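Local coordinates for protein WipB (Legionella pneumophila, PDB 5NNY) that acts as a translocated Ser/Thr phosphatase effector that targets the host lysosomal nutrient-sensing machinery, this chain being its phosphatase domain, at residues 20-25 against 89-94; 66-71 against 165-170; 73-78 against 109-114; 212-217 against 228-233. All coordinates share one frame; numbering follows the deposited sequence. Where two conformers were deposited one is given.

How the interactions relate
The four contacts spread across the phosphatase domain, from the helices flanking one end of its mixed sheet to a loop on the far side. Interactions 2 and 3 both use helix 64-79; their segments nearly adjoin and their centres lie about 15 Å apart. Interaction 1 joins helix 15-24 to strand 90-93, about 17 Å from interaction 3 between centres, and that strand leads on to helix 105-117 of interaction 3. Along the chain interaction 3 lies within the span of interaction 2, and interaction 1 crosses both, so helix 15-24 is joined to the sheet, and helix 64-79 to helices 105-117 and 159-169. Interaction 4 follows in sequence, its centre about 46 Å from that of interaction 2.

Interaction 1: 20-25 against 89-94; sequences NILVRQ and KLIRLI
A lysine-to-backbone hydrogen bond and a small apolar touch join the C-terminal end of helix 15-24 to strand 90-93 of the central mixed sheet, in a largely buried contact. The polar part belongs to K89, the first residue of segment 89-94, whose NZ donates to the main-chain O of Q25 at 3.0 Å. NZ approaches off the C=O direction, at a C=O...NZ angle of 131°, and 24° out of the carbonyl plane. Q25 is the first residue to leave the helical conformation, and the lysine's positive charge therefore meets the carbonyl end of the helix, where it probably complements the helix dipole. The side chain of Q25 is folded back at its second torsion (chi2 -58°), and its OE1 lies 3.0 Å from K89 NZ.

The apolar part is L22 on I91, side chains crossing at about a right angle: methyl CD2 of L22 meets methyl CD1 of I91 at 4.2 Å. Around this pair lie the strands that flank the contact. I91 exchanges backbone hydrogen bonds with D121 and E123 of strand 121-125 and packs on M8 of strand 6-8, while L22 leans on I28 of strand 28-29.

Interaction 2: 66-71 against 165-170; sequences ERLEEI and QEAIAA
Between segments 66-71 and 165-170 the CA atoms come nearest at L68 and A167, 7.1 Å apart, a short spacing consistent with alanines at 167 and 170. One side chain carries the contact from the first helix. L68 points toward segment 165-170, and its first two torsions (CG anti to the carbonyl carbon, chi1 -66°, with chi2 166°) together bring methyl CD1 up to two alanines. That methyl lies 4.0 Å from the CA of A167 and 4.1 Å from its CB, so that it rests against the backbone of the helix as well as against its side chain. It is also 4.1 Å from the CB of A170, the residue that follows the last helical one. The two alanine methyls are reached in directions about at right angles.

The contact joins the N-terminal half of helix 64-79, in a predicted coiled-coil region, to the C-terminal end of helix 159-169. L68 also touches A172 in the following loop. I168, whose CB is directed away from L68, packs instead on N175 and V178 of helix 175-186. Charged groups keep to the periphery: R67 makes a salt bridge to E46 and a hydrogen bond to N63.

No hydrogen bond or salt bridge crosses between the segments. The contact is purely apolar and modest in extent, and its cohesion comes from van der Waals packing and the burial of L68 and A167.

Interaction 3: 73-78 against 109-114; sequences KQYNAL and LKLLQA
Y75 and N76 of helix 64-79 meet K110 and L111 of helix 105-117 through the aliphatic parts of the lysine and the leucine. The tyrosine presents its ring edge: CE2 lies 3.8 Å from K110 CB, which sits in the ring plane, as the two side chains slide past each other in opposite directions. With CG anti to the backbone N (chi1 -176°), Y75 carries its hydroxyl across to L111, where OH is 3.7 Å from CG. N76 meets K110 at about a right angle, its OD1 3.3 Å from the lysine CE.

The polar ends are fixed by further partners. The K110 chain bends at its second and third torsions, and NZ donates to Q113 OE1 at 2.6 Å, in the carbonyl plane; NZ also forms a salt bridge with E177. The Y75 hydroxyl is hydrogen-bonded to the backbone O of F107, and N76 ND2 to the hydroxyl of Y106, both one turn earlier in helix 105-117. The Y75 ring also meets those of F107 and F38.

The two segments run roughly parallel, crossing at -28° with their axes 10.9 Å apart. Helix 175-186 packs on K110 and Q113 through I181, helix 32-42 meets Q74 and L78, and F18 of helix 15-24 touches L111.

Interaction 4: 212-217 against 228-233; sequences IGLNHI and YSEESA
The hydroxyl of Y228 donates a 2.7 Å hydrogen bond to OE2 of E230, and this linked pair meets the first turn of helix 214-224. The bond reaches the carboxylate oxygen on its anti side, 31° out of the carboxylate plane, while OE2 itself lies at the edge of the tyrosine ring, in the ring plane. It links two nearby residues of the loop between helices 214-224 and 233-253.

L214 fits against both ends of this bond. Its CB is 3.9 Å from Y228 OH, and its methyl CD1 lies 3.9 Å from E230 OE2. I217, one turn on, comes to the ring edge instead: its CG2 is in the ring plane, 3.9 Å from CE1 of Y228, and the two side chains are roughly perpendicular. Y228 has CG anti to its own N (chi1 176°), which directs the ring toward the turn, its edge to I217.

Within the helical segment, G213 takes the N-cap position, and its backbone N donates to H216 ND1 at 3.1 Å; the NE2 of that imidazole is bonded to the backbone O of R288. At the other end of the loop, S232 caps helix 233-253 through its OG, bonded to the N of D235. L236 of that helix touches both L214 and Y228.

No hydrogen bond crosses between the segments. I217 on Y228 is apolar, whereas L214 lays carbons against the oxygens of the Y228-E230 bond. The polar end of Y228 is satisfied within its own loop by E230, probably easing the burial of the hydroxyl beside L214.

Interaction 1: 20-25 against 89-94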
loop_
_atom_site.group_PDB
_atom_site.type_symbol
_atom_site.label_atom_id
_atom_site.label_comp_id
_atom_site.label_asym_id
_atom_site.label_seq_id
_atom_site.Cartn_x
_atom_site.Cartn_y
_atom_site.Cartn_z
ATOM N N ASN A 20 7.496 -10.755 9.983
ATOM C CA ASN A 20 7.962 -10.653 11.363
ATOM C C ASN A 20 6.946 -9.926 12.235
ATOM O O ASN A 20 6.613 -10.386 13.339
ATOM C CB ASN A 20 9.313 -9.942 11.399
ATOM C CG ASN A 20 10.115 -10.281 12.636
ATOM O OD1 ASN A 20 10.031 -11.394 13.170
ATOM N ND2 ASN A 20 10.920 -9.328 13.091
ATOM N N ILE A 21 6.435 -8.794 11.750
ATOM C CA ILE A 21 5.480 -8.027 12.541
ATOM C C ILE A 21 4.207 -8.830 12.760
ATOM O O ILE A 21 3.680 -8.892 13.883
ATOM C CB ILE A 21 5.198 -6.670 11.871
ATOM C CG1 ILE A 21 6.479 -5.844 11.769
ATOM C CG2 ILE A 21 4.157 -5.887 12.660
ATOM C CD1 ILE A 21 6.344 -4.646 10.822
ATOM N N LEU A 22 3.715 -9.493 11.706
ATOM C CA LEU A 22 2.505 -10.301 11.815
ATOM C C LEU A 22 2.667 -11.414 12.847
ATOM O O LEU A 22 1.715 -11.740 13.558
ATOM C CB LEU A 22 2.140 -10.883 10.446
ATOM C CG LEU A 22 1.631 -9.898 9.403
ATOM C CD1 LEU A 22 1.646 -10.539 8.024
ATOM C CD2 LEU A 22 0.217 -9.436 9.766
ATOM N N VAL A 23 3.863 -12.005 12.945
ATOM C CA VAL A 23 4.104 -13.047 13.944
ATOM C C VAL A 23 4.203 -12.444 15.344
ATOM O O VAL A 23 3.561 -12.922 16.294
ATOM C CB VAL A 23 5.371 -13.850 13.591
ATOM C CG1 VAL A 23 5.698 -14.832 14.712
ATOM C CG2 VAL A 23 5.196 -14.588 12.272
ATOM N N ARG A 24 5.021 -11.397 15.497
ATOM C CA ARG A 24 5.282 -10.815 16.809
ATOM C C ARG A 24 4.043 -10.152 17.397
ATOM O O ARG A 24 3.945 -10.004 18.617
ATOM C CB ARG A 24 6.426 -9.799 16.713
ATOM C CG ARG A 24 7.783 -10.434 16.460
ATOM C CD ARG A 24 8.897 -9.395 16.311
ATOM N NE ARG A 24 9.007 -8.488 17.453
ATOM C CZ ARG A 24 9.677 -8.770 18.568
ATOM N NH1 ARG A 24 10.287 -9.944 18.702
ATOM N NH2 ARG A 24 9.730 -7.885 19.551
ATOM N N GLN A 25 3.104 -9.734 16.556
ATOM C CA GLN A 25 1.889 -9.085 17.022
ATOM C C GLN A 25 0.721 -10.052 17.141
ATOM O O GLN A 25 -0.413 -9.607 17.342
ATOM C CB GLN A 25 1.520 -7.919 16.093
ATOM C CG GLN A 25 2.419 -6.696 16.253
ATOM C CD GLN A 25 2.405 -6.161 17.669
ATOM O OE1 GLN A 25 1.346 -5.984 18.263
ATOM N NE2 GLN A 25 3.586 -5.909 18.220
ATOM N N LYS A 89 -7.848 -8.084 15.862
ATOM C CA LYS A 89 -6.831 -7.043 15.869
ATOM C C LYS A 89 -6.790 -6.344 14.512
ATOM O O LYS A 89 -6.588 -6.991 13.481
ATOM C CB LYS A 89 -5.467 -7.662 16.170
ATOM C CG LYS A 89 -4.889 -7.376 17.528
ATOM C CD LYS A 89 -3.372 -7.305 17.445
ATOM C CE LYS A 89 -2.719 -7.714 18.754
ATOM N NZ LYS A 89 -1.334 -7.162 18.905
ATOM N N LEU A 90 -6.961 -5.024 14.510
ATOM C CA LEU A 90 -6.848 -4.260 13.270
ATOM C C LEU A 90 -5.387 -3.971 12.937
ATOM O O LEU A 90 -4.614 -3.541 13.799
ATOM C CB LEU A 90 -7.627 -2.949 13.354
ATOM C CG LEU A 90 -7.458 -2.041 12.120
ATOM C CD1 LEU A 90 -8.056 -2.684 10.884
ATOM C CD2 LEU A 90 -8.076 -0.687 12.342
ATOM N N ILE A 91 -5.025 -4.197 11.673
ATOM C CA ILE A 91 -3.684 -3.956 11.146
ATOM C C ILE A 91 -3.777 -2.781 10.186
ATOM O O ILE A 91 -4.503 -2.856 9.190
ATOM C CB ILE A 91 -3.139 -5.189 10.405
ATOM C CG1 ILE A 91 -3.355 -6.456 11.236
ATOM C CG2 ILE A 91 -1.684 -4.996 10.065
ATOM C CD1 ILE A 91 -3.556 -7.704 10.385
ATOM N N ARG A 92 -3.051 -1.704 10.468
ATOM C CA ARG A 92 -2.973 -0.559 9.566
ATOM C C ARG A 92 -1.586 -0.516 8.946
ATOM O O ARG A 92 -0.585 -0.435 9.665
ATOM C CB ARG A 92 -3.248 0.764 10.285
ATOM C CG ARG A 92 -4.669 0.988 10.717
ATOM C CD ARG A 92 -4.869 2.435 11.218
ATOM N NE ARG A 92 -6.272 2.683 11.568
ATOM C CZ ARG A 92 -6.797 2.388 12.746
ATOM N NH1 ARG A 92 -6.026 1.845 13.670
ATOM N NH2 ARG A 92 -8.083 2.623 12.994
ATOM N N LEU A 93 -1.531 -0.553 7.616
ATOM C CA LEU A 93 -0.284 -0.364 6.885
ATOM C C LEU A 93 -0.174 1.096 6.444
ATOM O O LEU A 93 -0.947 1.558 5.601
ATOM C CB LEU A 93 -0.227 -1.306 5.681
ATOM C CG LEU A 93 0.116 -2.791 5.908
ATOM C CD1 LEU A 93 -0.847 -3.512 6.852
ATOM C CD2 LEU A 93 0.207 -3.552 4.558
ATOM N N ILE A 94 0.799 1.818 7.004
ATOM C CA ILE A 94 0.978 3.223 6.646
ATOM C C ILE A 94 1.487 3.365 5.209
ATOM O O ILE A 94 1.431 4.459 4.629
ATOM C CB ILE A 94 1.895 3.897 7.695
ATOM C CG1 ILE A 94 1.421 5.309 8.009
ATOM C CG2 ILE A 94 3.349 3.889 7.262
ATOM C CD1 ILE A 94 0.353 5.362 9.081
#

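Interaction 2: 66-71 against 165-170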
loop_
_atom_site.group_PDB
_atom_site.type_symbol
_atom_site.label_atom_id
_atom_site.label_comp_id
_atom_site.label_asym_id
_atom_site.label_seq_id
_atom_site.Cartn_x
_atom_site.Cartn_y
_atom_site.Cartn_z
ATOM N N GLU A 66 12.831 -21.300 -14.946
ATOM C CA GLU A 66 12.925 -22.445 -14.044
ATOM C C GLU A 66 13.231 -21.991 -12.624
ATOM O O GLU A 66 12.583 -22.425 -11.669
ATOM C CB GLU A 66 13.999 -23.430 -14.530
ATOM C CG GLU A 66 14.323 -24.520 -13.490
ATOM C CD GLU A 66 15.576 -25.341 -13.798
ATOM O OE1 GLU A 66 15.666 -26.469 -13.268
ATOM O OE2 GLU A 66 16.473 -24.868 -14.539
ATOM N N ARG A 67 14.219 -21.108 -12.472
ATOM C CA ARG A 67 14.604 -20.610 -11.156
ATOM C C ARG A 67 13.418 -19.987 -10.433
ATOM O O ARG A 67 13.189 -20.251 -9.246
ATOM C CB ARG A 67 15.719 -19.572 -11.295
ATOM C CG ARG A 67 17.092 -20.106 -11.718
ATOM C CD ARG A 67 17.961 -18.923 -12.127
ATOM N NE ARG A 67 19.350 -19.250 -12.463
ATOM C CZ ARG A 67 20.391 -18.883 -11.722
ATOM N NH1 ARG A 67 21.640 -19.174 -12.095
ATOM N NH2 ARG A 67 20.183 -18.223 -10.599
ATOM N N LEU A 68 12.690 -19.109 -11.127
ATOM C CA LEU A 68 11.567 -18.390 -10.527
ATOM C C LEU A 68 10.402 -19.325 -10.196
ATOM O O LEU A 68 9.762 -19.177 -9.152
ATOM C CB LEU A 68 11.100 -17.279 -11.469
ATOM C CG LEU A 68 12.099 -16.151 -11.708
ATOM C CD1 LEU A 68 11.699 -15.301 -12.897
ATOM C CD2 LEU A 68 12.209 -15.316 -10.462
ATOM N N GLU A 69 10.120 -20.293 -11.073
ATOM C CA GLU A 69 9.062 -21.264 -10.801
ATOM C C GLU A 69 9.340 -22.044 -9.521
ATOM O O GLU A 69 8.431 -22.273 -8.716
ATOM C CB GLU A 69 8.906 -22.240 -11.975
ATOM C CG GLU A 69 8.517 -21.615 -13.319
ATOM C CD GLU A 69 7.018 -21.457 -13.522
ATOM O OE1 GLU A 69 6.255 -21.558 -12.535
ATOM O OE2 GLU A 69 6.604 -21.235 -14.682
ATOM N N GLU A 70 10.587 -22.486 -9.324
ATOM C CA GLU A 70 10.893 -23.262 -8.123
ATOM C C GLU A 70 10.749 -22.415 -6.864
ATOM O O GLU A 70 10.252 -22.898 -5.840
ATOM C CB GLU A 70 12.297 -23.858 -8.212
ATOM C CG GLU A 70 12.643 -24.509 -9.565
ATOM C CD GLU A 70 11.722 -25.655 -10.001
ATOM O OE1 GLU A 70 10.488 -25.572 -9.836
ATOM O OE2 GLU A 70 12.245 -26.651 -10.548
ATOM N N ILE A 71 11.172 -21.148 -6.922
ATOM C CA ILE A 71 10.985 -20.244 -5.782
ATOM C C ILE A 71 9.499 -20.049 -5.510
ATOM O O ILE A 71 9.039 -20.101 -4.359
ATOM C CB ILE A 71 11.671 -18.890 -6.056
ATOM C CG1 ILE A 71 13.198 -19.020 -5.959
ATOM C CG2 ILE A 71 11.095 -17.786 -5.131
ATOM C CD1 ILE A 71 13.983 -17.881 -6.700
ATOM N N GLN A 165 7.408 -7.395 -12.768
ATOM C CA GLN A 165 7.287 -7.289 -14.223
ATOM C C GLN A 165 8.176 -8.292 -14.939
ATOM O O GLN A 165 7.752 -8.936 -15.904
ATOM C CB GLN A 165 7.653 -5.874 -14.662
ATOM C CG GLN A 165 6.690 -4.849 -14.167
ATOM C CD GLN A 165 7.178 -3.445 -14.440
ATOM O OE1 GLN A 165 8.322 -3.105 -14.141
ATOM N NE2 GLN A 165 6.312 -2.624 -15.007
ATOM N N GLU A 166 9.424 -8.410 -14.500
ATOM C CA GLU A 166 10.345 -9.334 -15.144
ATOM C C GLU A 166 9.931 -10.779 -14.923
ATOM O O GLU A 166 10.110 -11.628 -15.807
ATOM C CB GLU A 166 11.747 -9.120 -14.601
ATOM C CG GLU A 166 12.285 -7.742 -14.888
ATOM C CD GLU A 166 13.665 -7.598 -14.327
ATOM O OE1 GLU A 166 13.801 -7.181 -13.152
ATOM O OE2 GLU A 166 14.609 -7.959 -15.053
ATOM N N ALA A 167 9.423 -11.097 -13.734
ATOM C CA ALA A 167 8.988 -12.470 -13.505
ATOM C C ALA A 167 7.782 -12.798 -14.371
ATOM O O ALA A 167 7.654 -13.919 -14.879
ATOM C CB ALA A 167 8.688 -12.706 -12.024
ATOM N N ILE A 168 6.891 -11.827 -14.568
ATOM C CA ILE A 168 5.763 -12.066 -15.461
ATOM C C ILE A 168 6.254 -12.233 -16.894
ATOM O O ILE A 168 5.803 -13.131 -17.622
ATOM C CB ILE A 168 4.731 -10.934 -15.345
ATOM C CG1 ILE A 168 4.087 -10.953 -13.957
ATOM C CG2 ILE A 168 3.671 -11.093 -16.409
ATOM C CD1 ILE A 168 3.271 -9.689 -13.665
ATOM N N ALA A 169 7.196 -11.384 -17.312
ATOM C CA ALA A 169 7.755 -11.482 -18.657
ATOM C C ALA A 169 8.439 -12.827 -18.885
ATOM O O ALA A 169 8.412 -13.366 -20.004
ATOM C CB ALA A 169 8.744 -10.343 -18.905
ATOM N N ALA A 170 9.055 -13.389 -17.838
ATOM C CA ALA A 170 9.732 -14.674 -17.960
ATOM C C ALA A 170 8.762 -15.841 -17.967
ATOM O O ALA A 170 9.202 -16.989 -18.115
ATOM C CB ALA A 170 10.748 -14.851 -16.827
#

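Interaction 3: 73-78 against 109-114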
loop_
_atom_site.group_PDB
_atom_site.type_symbol
_atom_site.label_atom_id
_atom_site.label_comp_id
_atom_site.label_asym_id
_atom_site.label_seq_id
_atom_site.Cartn_x
_atom_site.Cartn_y
_atom_site.Cartn_z
ATOM N N LYS A 73 6.761 -21.862 -6.297
ATOM C CA LYS A 73 5.979 -22.962 -5.745
ATOM C C LYS A 73 6.309 -23.177 -4.270
ATOM O O LYS A 73 5.410 -23.419 -3.462
ATOM C CB LYS A 73 6.185 -24.237 -6.573
ATOM C CG LYS A 73 7.509 -24.922 -6.381
ATOM C CD LYS A 73 7.884 -25.771 -7.587
ATOM C CE LYS A 73 6.855 -26.842 -7.881
ATOM N NZ LYS A 73 7.433 -27.907 -8.754
ATOM N N GLN A 74 7.582 -23.042 -3.879
ATOM C CA GLN A 74 7.903 -23.244 -2.473
ATOM C C GLN A 74 7.397 -22.081 -1.632
ATOM O O GLN A 74 6.917 -22.283 -0.506
ATOM C CB GLN A 74 9.407 -23.449 -2.238
ATOM C CG GLN A 74 9.607 -23.856 -0.760
ATOM C CD GLN A 74 11.031 -24.089 -0.297
ATOM O OE1 GLN A 74 12.002 -23.796 -0.982
ATOM N NE2 GLN A 74 11.152 -24.641 0.899
ATOM N N TYR A 75 7.492 -20.857 -2.161
ATOM C CA TYR A 75 6.937 -19.717 -1.440
ATOM C C TYR A 75 5.452 -19.919 -1.177
ATOM O O TYR A 75 4.972 -19.695 -0.060
ATOM C CB TYR A 75 7.170 -18.415 -2.219
ATOM C CG TYR A 75 6.682 -17.221 -1.442
ATOM C CD1 TYR A 75 7.433 -16.709 -0.390
ATOM C CD2 TYR A 75 5.447 -16.646 -1.709
ATOM C CE1 TYR A 75 6.997 -15.624 0.356
ATOM C CE2 TYR A 75 4.991 -15.565 -0.948
ATOM C CZ TYR A 75 5.782 -15.060 0.069
ATOM O OH TYR A 75 5.356 -13.998 0.824
ATOM N N ASN A 76 4.706 -20.339 -2.204
ATOM C CA ASN A 76 3.267 -20.529 -2.029
ATOM C C ASN A 76 2.962 -21.703 -1.100
ATOM O O ASN A 76 1.926 -21.697 -0.421
ATOM C CB ASN A 76 2.589 -20.724 -3.388
ATOM C CG ASN A 76 2.547 -19.442 -4.209
ATOM O OD1 ASN A 76 2.766 -18.347 -3.683
ATOM N ND2 ASN A 76 2.256 -19.571 -5.491
ATOM N N ALA A 77 3.836 -22.714 -1.058
ATOM C CA ALA A 77 3.684 -23.780 -0.062
ATOM C C ALA A 77 3.858 -23.245 1.358
ATOM O O ALA A 77 3.197 -23.712 2.295
ATOM C CB ALA A 77 4.688 -24.900 -0.329
ATOM N N LEU A 78 4.768 -22.284 1.550
ATOM C CA LEU A 78 4.903 -21.686 2.875
ATOM C C LEU A 78 3.666 -20.873 3.229
ATOM O O LEU A 78 3.163 -20.958 4.356
ATOM C CB LEU A 78 6.163 -20.821 2.944
ATOM C CG LEU A 78 7.518 -21.523 2.812
ATOM C CD1 LEU A 78 8.676 -20.523 2.840
ATOM C CD2 LEU A 78 7.696 -22.570 3.906
ATOM N N LEU A 109 2.020 -9.606 -1.927
ATOM C CA LEU A 109 0.685 -9.818 -2.485
ATOM C C LEU A 109 0.081 -11.128 -1.993
ATOM O O LEU A 109 -1.118 -11.198 -1.690
ATOM C CB LEU A 109 0.732 -9.797 -4.014
ATOM C CG LEU A 109 0.915 -8.434 -4.688
ATOM C CD1 LEU A 109 1.071 -8.599 -6.209
ATOM C CD2 LEU A 109 -0.268 -7.526 -4.354
ATOM N N LYS A 110 0.899 -12.183 -1.915
ATOM C CA LYS A 110 0.412 -13.468 -1.423
ATOM C C LYS A 110 0.102 -13.401 0.060
ATOM O O LYS A 110 -0.824 -14.073 0.533
ATOM C CB LYS A 110 1.434 -14.575 -1.684
ATOM C CG LYS A 110 1.572 -14.959 -3.152
ATOM C CD LYS A 110 0.219 -15.232 -3.801
ATOM C CE LYS A 110 -0.117 -16.723 -3.829
ATOM N NZ LYS A 110 -1.541 -16.958 -4.271
ATOM N N LEU A 111 0.885 -12.623 0.811
ATOM C CA LEU A 111 0.613 -12.451 2.239
ATOM C C LEU A 111 -0.704 -11.724 2.457
ATOM O O LEU A 111 -1.508 -12.130 3.302
ATOM C CB LEU A 111 1.760 -11.700 2.926
ATOM C CG LEU A 111 2.936 -12.601 3.317
ATOM C CD1 LEU A 111 4.101 -11.772 3.784
ATOM C CD2 LEU A 111 2.531 -13.604 4.418
ATOM N N LEU A 112 -0.929 -10.634 1.717
ATOM C CA LEU A 112 -2.206 -9.935 1.793
ATOM C C LEU A 112 -3.365 -10.865 1.449
ATOM O O LEU A 112 -4.413 -10.823 2.096
ATOM C CB LEU A 112 -2.211 -8.717 0.865
ATOM C CG LEU A 112 -1.200 -7.615 1.188
ATOM C CD1 LEU A 112 -1.248 -6.473 0.156
ATOM C CD2 LEU A 112 -1.430 -7.077 2.626
ATOM N N GLN A 113 -3.208 -11.689 0.411
ATOM C CA GLN A 113 -4.277 -12.612 0.025
ATOM C C GLN A 113 -4.616 -13.595 1.145
ATOM O O GLN A 113 -5.794 -13.848 1.431
ATOM C CB GLN A 113 -3.862 -13.358 -1.239
ATOM C CG GLN A 113 -4.921 -14.275 -1.833
ATOM C CD GLN A 113 -4.397 -14.911 -3.108
ATOM O OE1 GLN A 113 -3.277 -15.406 -3.130
ATOM N NE2 GLN A 113 -5.186 -14.871 -4.178
ATOM N N ALA A 114 -3.598 -14.153 1.799
ATOM C CA ALA A 114 -3.843 -15.058 2.922
ATOM C C ALA A 114 -4.498 -14.333 4.094
ATOM O O ALA A 114 -5.396 -14.877 4.745
ATOM C CB ALA A 114 -2.536 -15.706 3.370
#

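Interaction 4: 212-217 against 228-233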
loop_
_atom_site.group_PDB
_atom_site.type_symbol
_atom_site.label_atom_id
_atom_site.label_comp_id
_atom_site.label_asym_id
_atom_site.label_seq_id
_atom_site.Cartn_x
_atom_site.Cartn_y
_atom_site.Cartn_z
ATOM N N ILE A 212 -0.258 15.392 6.780
ATOM C CA ILE A 212 -1.366 16.210 6.310
ATOM C C ILE A 212 -1.947 16.973 7.492
ATOM O O ILE A 212 -1.531 16.801 8.643
ATOM C CB ILE A 212 -2.468 15.370 5.655
ATOM C CG1 ILE A 212 -3.026 14.392 6.700
ATOM C CG2 ILE A 212 -1.915 14.633 4.412
ATOM C CD1 ILE A 212 -4.352 13.756 6.317
ATOM N N GLY A 213 -2.951 17.792 7.197
ATOM C CA GLY A 213 -3.682 18.488 8.236
ATOM C C GLY A 213 -5.162 18.406 7.958
ATOM O O GLY A 213 -5.578 17.738 7.003
ATOM N N LEU A 214 -5.969 19.087 8.779
ATOM C CA LEU A 214 -7.397 19.205 8.490
ATOM C C LEU A 214 -7.662 19.855 7.136
ATOM O O LEU A 214 -8.711 19.607 6.528
ATOM C CB LEU A 214 -8.094 20.004 9.597
ATOM C CG LEU A 214 -8.065 19.417 11.004
ATOM C CD1 LEU A 214 -8.648 20.422 12.020
ATOM C CD2 LEU A 214 -8.843 18.117 11.054
ATOM N N ASN A 215 -6.743 20.698 6.652
ATOM C CA ASN A 215 -6.954 21.348 5.365
ATOM C C ASN A 215 -6.987 20.319 4.237
ATOM O O ASN A 215 -7.757 20.465 3.285
ATOM C CB ASN A 215 -5.867 22.394 5.110
ATOM C CG ASN A 215 -4.470 21.879 5.408
ATOM O OD1 ASN A 215 -4.206 21.352 6.491
ATOM N ND2 ASN A 215 -3.557 22.020 4.433
ATOM N N HIS A 216 -6.152 19.279 4.326
ATOM C CA HIS A 216 -6.182 18.218 3.315
ATOM C C HIS A 216 -7.510 17.473 3.338
ATOM O O HIS A 216 -8.063 17.131 2.286
ATOM C CB HIS A 216 -5.036 17.222 3.536
ATOM C CG HIS A 216 -3.680 17.780 3.267
ATOM N ND1 HIS A 216 -2.946 18.456 4.218
ATOM C CD2 HIS A 216 -2.921 17.768 2.143
ATOM C CE1 HIS A 216 -1.791 18.831 3.695
ATOM N NE2 HIS A 216 -1.750 18.422 2.439
ATOM N N ILE A 217 -8.019 17.174 4.532
ATOM C CA ILE A 217 -9.279 16.443 4.640
ATOM C C ILE A 217 -10.418 17.275 4.069
ATOM O O ILE A 217 -11.296 16.762 3.365
ATOM C CB ILE A 217 -9.520 16.040 6.112
ATOM C CG1 ILE A 217 -8.333 15.230 6.606
ATOM C CG2 ILE A 217 -10.835 15.271 6.276
ATOM C CD1 ILE A 217 -8.373 14.932 8.099
ATOM N N TYR A 228 -18.096 18.296 4.249
ATOM C CA TYR A 228 -17.040 18.346 5.250
ATOM C C TYR A 228 -17.630 18.886 6.547
ATOM O O TYR A 228 -18.213 19.975 6.558
ATOM C CB TYR A 228 -15.870 19.227 4.805
ATOM C CG TYR A 228 -14.804 19.364 5.879
ATOM C CD1 TYR A 228 -13.846 18.367 6.061
ATOM C CD2 TYR A 228 -14.769 20.480 6.730
ATOM C CE1 TYR A 228 -12.874 18.479 7.038
ATOM C CE2 TYR A 228 -13.791 20.601 7.708
ATOM C CZ TYR A 228 -12.854 19.588 7.866
ATOM O OH TYR A 228 -11.884 19.688 8.850
ATOM N N SER A 229 -17.471 18.137 7.633
ATOM C CA SER A 229 -17.897 18.599 8.950
ATOM C C SER A 229 -16.802 18.306 9.959
ATOM O O SER A 229 -16.290 17.184 10.012
ATOM C CB SER A 229 -19.214 17.946 9.393
ATOM O OG SER A 229 -19.524 18.280 10.745
ATOM N N GLU A 230 -16.448 19.321 10.757
ATOM C CA GLU A 230 -15.470 19.181 11.827
ATOM C C GLU A 230 -16.051 19.638 13.159
ATOM O O GLU A 230 -15.329 20.181 14.000
ATOM C CB GLU A 230 -14.195 19.964 11.517
ATOM C CG GLU A 230 -14.442 21.445 11.252
ATOM C CD GLU A 230 -13.153 22.226 11.107
ATOM O OE1 GLU A 230 -13.171 23.453 11.357
ATOM O OE2 GLU A 230 -12.119 21.608 10.754
ATOM N N GLU A 231 -17.358 19.441 13.357
ATOM C CA GLU A 231 -17.989 19.958 14.560
ATOM C C GLU A 231 -17.617 19.161 15.801
ATOM O O GLU A 231 -17.866 19.634 16.917
ATOM C CB GLU A 231 -19.508 19.995 14.377
ATOM C CG GLU A 231 -19.959 21.081 13.414
ATOM C CD GLU A 231 -19.277 22.411 13.697
ATOM O OE1 GLU A 231 -19.535 22.988 14.777
ATOM O OE2 GLU A 231 -18.464 22.866 12.852
ATOM N N SER A 232 -17.020 17.986 15.627
ATOM C CA SER A 232 -16.621 17.102 16.716
ATOM C C SER A 232 -15.721 16.032 16.117
ATOM O O SER A 232 -15.624 15.901 14.892
ATOM C CB SER A 232 -17.826 16.465 17.407
ATOM O OG SER A 232 -18.485 15.541 16.552
ATOM N N ALA A 233 -15.069 15.261 16.994
ATOM C CA ALA A 233 -14.276 14.125 16.520
ATOM C C ALA A 233 -15.146 13.109 15.790
ATOM O O ALA A 233 -14.739 12.565 14.753
ATOM C CB ALA A 233 -13.558 13.445 17.689
#